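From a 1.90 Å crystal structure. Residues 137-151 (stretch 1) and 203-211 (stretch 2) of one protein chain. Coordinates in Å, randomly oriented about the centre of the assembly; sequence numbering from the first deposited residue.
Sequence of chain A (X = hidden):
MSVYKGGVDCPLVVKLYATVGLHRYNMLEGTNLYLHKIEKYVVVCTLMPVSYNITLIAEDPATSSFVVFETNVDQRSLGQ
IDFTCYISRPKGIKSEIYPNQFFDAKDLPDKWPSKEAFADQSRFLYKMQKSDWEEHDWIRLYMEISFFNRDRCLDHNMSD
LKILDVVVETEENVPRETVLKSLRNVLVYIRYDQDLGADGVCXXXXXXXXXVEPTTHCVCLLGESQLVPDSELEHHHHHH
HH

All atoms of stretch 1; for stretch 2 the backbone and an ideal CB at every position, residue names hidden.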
# COMPACT_ATOMS: atom_id res chain seq x y z
N ASP A 137 1.18 5.73 8.32
CA ASP A 137 0.22 6.06 7.27
C ASP A 137 0.29 5.13 6.07
O ASP A 137 -0.51 5.30 5.14
CB ASP A 137 0.39 7.52 6.81
CG ASP A 137 1.75 7.82 6.18
OD1 ASP A 137 2.54 6.89 5.87
OD2 ASP A 137 2.05 9.02 5.99
N TRP A 138 1.19 4.15 6.04
CA TRP A 138 1.11 3.16 4.97
C TRP A 138 -0.17 2.35 5.05
O TRP A 138 -0.62 1.80 4.04
CB TRP A 138 2.33 2.23 4.98
CG TRP A 138 2.50 1.35 6.20
CD1 TRP A 138 3.31 1.58 7.28
CD2 TRP A 138 1.86 0.08 6.44
NE1 TRP A 138 3.22 0.53 8.17
CE2 TRP A 138 2.33 -0.40 7.68
CE3 TRP A 138 0.95 -0.69 5.71
CZ2 TRP A 138 1.90 -1.62 8.22
CZ3 TRP A 138 0.52 -1.89 6.25
CH2 TRP A 138 1.00 -2.35 7.49
N ILE A 139 -0.78 2.25 6.23
CA ILE A 139 -2.07 1.57 6.34
C ILE A 139 -3.12 2.34 5.54
O ILE A 139 -3.84 1.76 4.72
CB ILE A 139 -2.46 1.41 7.82
CG1 ILE A 139 -1.48 0.45 8.50
CG2 ILE A 139 -3.91 0.94 7.98
CD1 ILE A 139 -1.66 0.38 10.02
N ARG A 140 -3.18 3.66 5.74
CA ARG A 140 -4.09 4.48 4.94
C ARG A 140 -3.77 4.38 3.45
O ARG A 140 -4.67 4.32 2.62
CB ARG A 140 -4.05 5.94 5.39
CG ARG A 140 -4.80 6.88 4.41
CD ARG A 140 -5.01 8.27 4.99
NE ARG A 140 -3.78 8.83 5.54
CZ ARG A 140 -2.87 9.48 4.83
NH1 ARG A 140 -3.04 9.65 3.52
NH2 ARG A 140 -1.78 9.96 5.42
N LEU A 141 -2.47 4.38 3.11
CA LEU A 141 -2.08 4.21 1.71
C LEU A 141 -2.66 2.94 1.11
O LEU A 141 -3.21 2.96 -0.01
CB LEU A 141 -0.55 4.19 1.61
CG LEU A 141 0.01 3.93 0.20
CD1 LEU A 141 -0.47 4.99 -0.78
CD2 LEU A 141 1.52 3.91 0.24
N TYR A 142 -2.54 1.80 1.81
CA TYR A 142 -3.03 0.55 1.23
C TYR A 142 -4.55 0.59 1.09
O TYR A 142 -5.09 0.10 0.09
CB TYR A 142 -2.60 -0.66 2.05
CG TYR A 142 -1.10 -0.97 2.09
CD1 TYR A 142 -0.15 -0.07 1.61
CD2 TYR A 142 -0.65 -2.18 2.63
CE1 TYR A 142 1.23 -0.37 1.67
CE2 TYR A 142 0.71 -2.48 2.70
CZ TYR A 142 1.64 -1.58 2.22
OH TYR A 142 2.97 -1.88 2.30
N MSE A 143 -5.24 1.19 2.05
CA MSE A 143 -6.69 1.41 1.92
C MSE A 143 -7.03 2.27 0.69
O MSE A 143 -7.94 1.96 -0.08
CB MSE A 143 -7.25 2.09 3.17
CG MSE A 143 -8.71 2.54 3.01
SE MSE A 143 -9.34 3.62 4.54
CE MSE A 143 -8.10 5.13 4.37
N GLU A 144 -6.28 3.36 0.50
CA GLU A 144 -6.56 4.25 -0.62
C GLU A 144 -6.35 3.56 -1.95
O GLU A 144 -7.15 3.73 -2.88
CB GLU A 144 -5.69 5.50 -0.51
CG GLU A 144 -6.15 6.40 0.63
CD GLU A 144 -5.28 7.63 0.81
OE1 GLU A 144 -4.21 7.73 0.16
OE2 GLU A 144 -5.67 8.50 1.62
N ILE A 145 -5.29 2.76 -2.08
CA ILE A 145 -5.08 2.03 -3.32
C ILE A 145 -6.18 1.00 -3.54
O ILE A 145 -6.64 0.80 -4.67
CB ILE A 145 -3.68 1.38 -3.33
CG1 ILE A 145 -2.61 2.47 -3.22
CG2 ILE A 145 -3.47 0.57 -4.60
CD1 ILE A 145 -1.21 1.95 -3.02
N SER A 146 -6.62 0.34 -2.46
CA SER A 146 -7.72 -0.62 -2.57
C SER A 146 -9.00 0.07 -3.03
O SER A 146 -9.70 -0.44 -3.91
CB SER A 146 -7.94 -1.31 -1.22
OG SER A 146 -6.78 -1.98 -0.79
N PHE A 147 -9.32 1.21 -2.43
CA PHE A 147 -10.53 1.93 -2.81
C PHE A 147 -10.47 2.37 -4.27
O PHE A 147 -11.46 2.26 -5.01
CB PHE A 147 -10.73 3.14 -1.89
CG PHE A 147 -11.98 3.93 -2.18
CD1 PHE A 147 -13.23 3.39 -1.94
CD2 PHE A 147 -11.90 5.21 -2.70
CE1 PHE A 147 -14.38 4.11 -2.22
CE2 PHE A 147 -13.05 5.94 -2.98
CZ PHE A 147 -14.29 5.39 -2.74
N PHE A 148 -9.31 2.86 -4.70
CA PHE A 148 -9.10 3.30 -6.08
C PHE A 148 -9.36 2.18 -7.07
O PHE A 148 -10.03 2.38 -8.10
CB PHE A 148 -7.67 3.83 -6.22
CG PHE A 148 -7.25 4.07 -7.64
CD1 PHE A 148 -7.78 5.14 -8.36
CD2 PHE A 148 -6.30 3.26 -8.24
CE1 PHE A 148 -7.38 5.38 -9.66
CE2 PHE A 148 -5.90 3.48 -9.55
CZ PHE A 148 -6.44 4.55 -10.26
N ASN A 149 -8.85 0.98 -6.78
CA ASN A 149 -9.03 -0.15 -7.68
C ASN A 149 -10.45 -0.70 -7.70
O ASN A 149 -10.75 -1.55 -8.55
CB ASN A 149 -8.06 -1.28 -7.34
CG ASN A 149 -6.67 -1.03 -7.90
OD1 ASN A 149 -6.43 -1.21 -9.09
ND2 ASN A 149 -5.74 -0.62 -7.03
N ARG A 150 -11.34 -0.25 -6.80
CA ARG A 150 -12.74 -0.65 -6.94
C ARG A 150 -13.35 -0.08 -8.21
O ARG A 150 -14.13 -0.76 -8.89
CB ARG A 150 -13.55 -0.21 -5.72
CG ARG A 150 -13.19 -0.92 -4.43
CD ARG A 150 -14.27 -0.68 -3.40
NE ARG A 150 -15.58 -0.98 -3.97
CZ ARG A 150 -16.18 -2.16 -3.89
NH1 ARG A 150 -15.59 -3.15 -3.23
NH2 ARG A 150 -17.36 -2.34 -4.46
N ASP A 151 -13.04 1.17 -8.53
CA ASP A 151 -13.52 1.79 -9.76
C ASP A 151 -12.60 2.98 -10.04
O ASP A 151 -12.72 4.02 -9.39
CB ASP A 151 -14.97 2.22 -9.65
CG ASP A 151 -15.56 2.64 -10.99
OD1 ASP A 151 -14.92 3.45 -11.70
OD2 ASP A 151 -16.66 2.15 -11.33
N UNK A 203 -19.83 0.69 3.49
CA UNK A 203 -18.98 -0.08 4.40
C UNK A 203 -18.08 -1.00 3.60
O UNK A 203 -18.56 -1.85 2.84
CB UNK A 203 -19.82 -0.89 5.39
N UNK A 204 -16.77 -0.82 3.75
CA UNK A 204 -15.76 -1.53 2.97
C UNK A 204 -14.85 -2.36 3.87
O UNK A 204 -14.57 -1.99 5.02
CB UNK A 204 -14.93 -0.54 2.15
N UNK A 205 -14.35 -3.46 3.31
CA UNK A 205 -13.20 -4.18 3.84
C UNK A 205 -12.20 -4.37 2.71
O UNK A 205 -12.58 -4.80 1.61
CB UNK A 205 -13.61 -5.52 4.45
N UNK A 206 -10.93 -4.06 2.98
CA UNK A 206 -9.84 -4.35 2.06
C UNK A 206 -8.92 -5.39 2.69
O UNK A 206 -8.68 -5.36 3.91
CB UNK A 206 -9.07 -3.08 1.71
N UNK A 207 -8.42 -6.30 1.88
CA UNK A 207 -7.46 -7.31 2.32
C UNK A 207 -6.25 -7.21 1.40
O UNK A 207 -6.40 -7.32 0.18
CB UNK A 207 -8.06 -8.72 2.30
N UNK A 208 -5.07 -6.98 1.98
CA UNK A 208 -3.87 -6.74 1.17
C UNK A 208 -2.71 -7.53 1.74
O UNK A 208 -2.39 -7.40 2.93
CB UNK A 208 -3.53 -5.25 1.12
N UNK A 209 -2.06 -8.34 0.90
CA UNK A 209 -0.83 -9.01 1.30
C UNK A 209 0.37 -8.24 0.75
O UNK A 209 0.46 -8.01 -0.46
CB UNK A 209 -0.82 -10.46 0.81
N UNK A 210 1.28 -7.86 1.64
CA UNK A 210 2.58 -7.32 1.26
C UNK A 210 3.62 -8.42 1.41
O UNK A 210 3.82 -8.95 2.51
CB UNK A 210 2.95 -6.10 2.11
N UNK A 211 4.30 -8.74 0.32
CA UNK A 211 5.44 -9.65 0.40
C UNK A 211 6.68 -8.89 -0.04
O UNK A 211 6.62 -8.04 -0.94
CB UNK A 211 5.22 -10.90 -0.46

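The hidden segment is an extended strand that crosses helix 138-150 at 110°, the axes approaching to 8.8 Å. Alternate positions therefore face the helix.

Position 203 has extended angles and nothing of stretch 1 near its CB, so stretch 1 sets no limit. The residue is Lys 203.

At 204 the CA-to-CB bond points toward the helix, yet no helix atom lies within 5.5 Å of the ideal CB. A histidine, another aromatic or a long polar chain could reach Phe 147 and Arg 150. It is His 204, chi1 m. The edge of the Phe 147 ring approaches the face of the imidazole, planes at 81° and centroids 5.6 Å apart, while Arg 150 CD lies 3.7 Å from His 204 ND1. A water joins the two side chains, 2.8 Å from His 204 ND1 and weakly bonded to Arg 150 NH1 at 3.0 Å.

Position 205 is out of reach of the helix; a beta-branched residue fits its extended backbone, and Ile 205 is found.

At 206 the strand comes closest to the helix in the register, its CA 6.3 Å from Ser 146 CA. The ideal CB already stands 3.6 Å from Ser 146 OG, so a small residue is favoured: glycine, alanine or perhaps serine. Ala 206 places its CB 3.5 Å from Ser 146 OG, whose own hydrogen bond goes back to Tyr 142 O.

Position 207 points away, leaving many choices; it is Ile 207.

At 208 the bond again points toward the helix, with Tyr 142 CD2 4.5 Å from the ideal CB and Ser 146 OG at 5.0 Å. A medium apolar or beta-branched side chain would fill this gap. Val 208, chi1 t, divides its branches: CG1 packs 4.1 Å from Tyr 142 CD2, and CG2 lies 3.5 Å from Ser 146 OG.

Position 209 points away, so polar or apolar chains are possible; it is Arg 209.

At 210 Tyr 142 OH is 4.2 Å from the ideal CB, and the face of Trp 138 lies beyond. A long donor, lysine or arginine, could serve both; glutamine could reach the hydroxyl. Arg 210 donates from NE to Tyr 142 OH at 2.9 Å, and weakly from NH2 at 3.4 Å. Its guanidinium also makes a cation-pi contact, CZ sitting 4.5 Å from the centroid of the six-membered ring of Trp 138, over the face.

Position 211 is out of reach; many residues would do, beta-branched ones among them, and it is Thr 211.

Stretch 2 (203-211) KHIAIVRRT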
# COMPACT_ATOMS: atom_id res chain seq x y z
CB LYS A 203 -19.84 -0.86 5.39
CG LYS A 203 -20.80 -0.00 6.21
CD LYS A 203 -21.46 -0.80 7.34
CE LYS A 203 -22.31 -1.95 6.81
NZ LYS A 203 -23.10 -2.64 7.89
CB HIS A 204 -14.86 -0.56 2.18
CG HIS A 204 -15.58 0.29 1.18
ND1 HIS A 204 -15.87 -0.15 -0.10
CD2 HIS A 204 -16.03 1.56 1.25
CE1 HIS A 204 -16.48 0.82 -0.76
NE2 HIS A 204 -16.59 1.87 0.03
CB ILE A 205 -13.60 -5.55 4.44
CG1 ILE A 205 -14.44 -5.36 5.71
CG2 ILE A 205 -12.37 -6.40 4.73
CD1 ILE A 205 -15.06 -6.64 6.25
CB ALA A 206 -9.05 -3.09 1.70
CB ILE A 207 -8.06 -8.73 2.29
CG1 ILE A 207 -9.29 -8.80 3.20
CG2 ILE A 207 -7.02 -9.75 2.72
CD1 ILE A 207 -10.02 -10.14 3.15
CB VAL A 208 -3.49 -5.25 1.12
CG1 VAL A 208 -2.23 -5.07 0.26
CG2 VAL A 208 -4.63 -4.40 0.59
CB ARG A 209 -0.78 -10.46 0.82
CG ARG A 209 0.46 -11.17 1.36
CD ARG A 209 0.62 -12.57 0.81
NE ARG A 209 -0.45 -13.46 1.24
CZ ARG A 209 -1.40 -13.94 0.45
NH1 ARG A 209 -1.42 -13.64 -0.84
NH2 ARG A 209 -2.33 -14.75 0.96
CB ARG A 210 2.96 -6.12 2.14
CG ARG A 210 4.32 -5.51 1.77
CD ARG A 210 5.08 -5.05 3.03
NE ARG A 210 4.42 -3.92 3.68
CZ ARG A 210 4.56 -3.59 4.96
NH1 ARG A 210 5.34 -4.32 5.75
NH2 ARG A 210 3.93 -2.53 5.45
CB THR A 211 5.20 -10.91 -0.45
OG1 THR A 211 4.92 -10.54 -1.80
CG2 THR A 211 4.02 -11.66 0.09
O HOH W 1 -7.16 -4.63 -1.58
O HOH W 2 -14.46 -2.49 -0.51
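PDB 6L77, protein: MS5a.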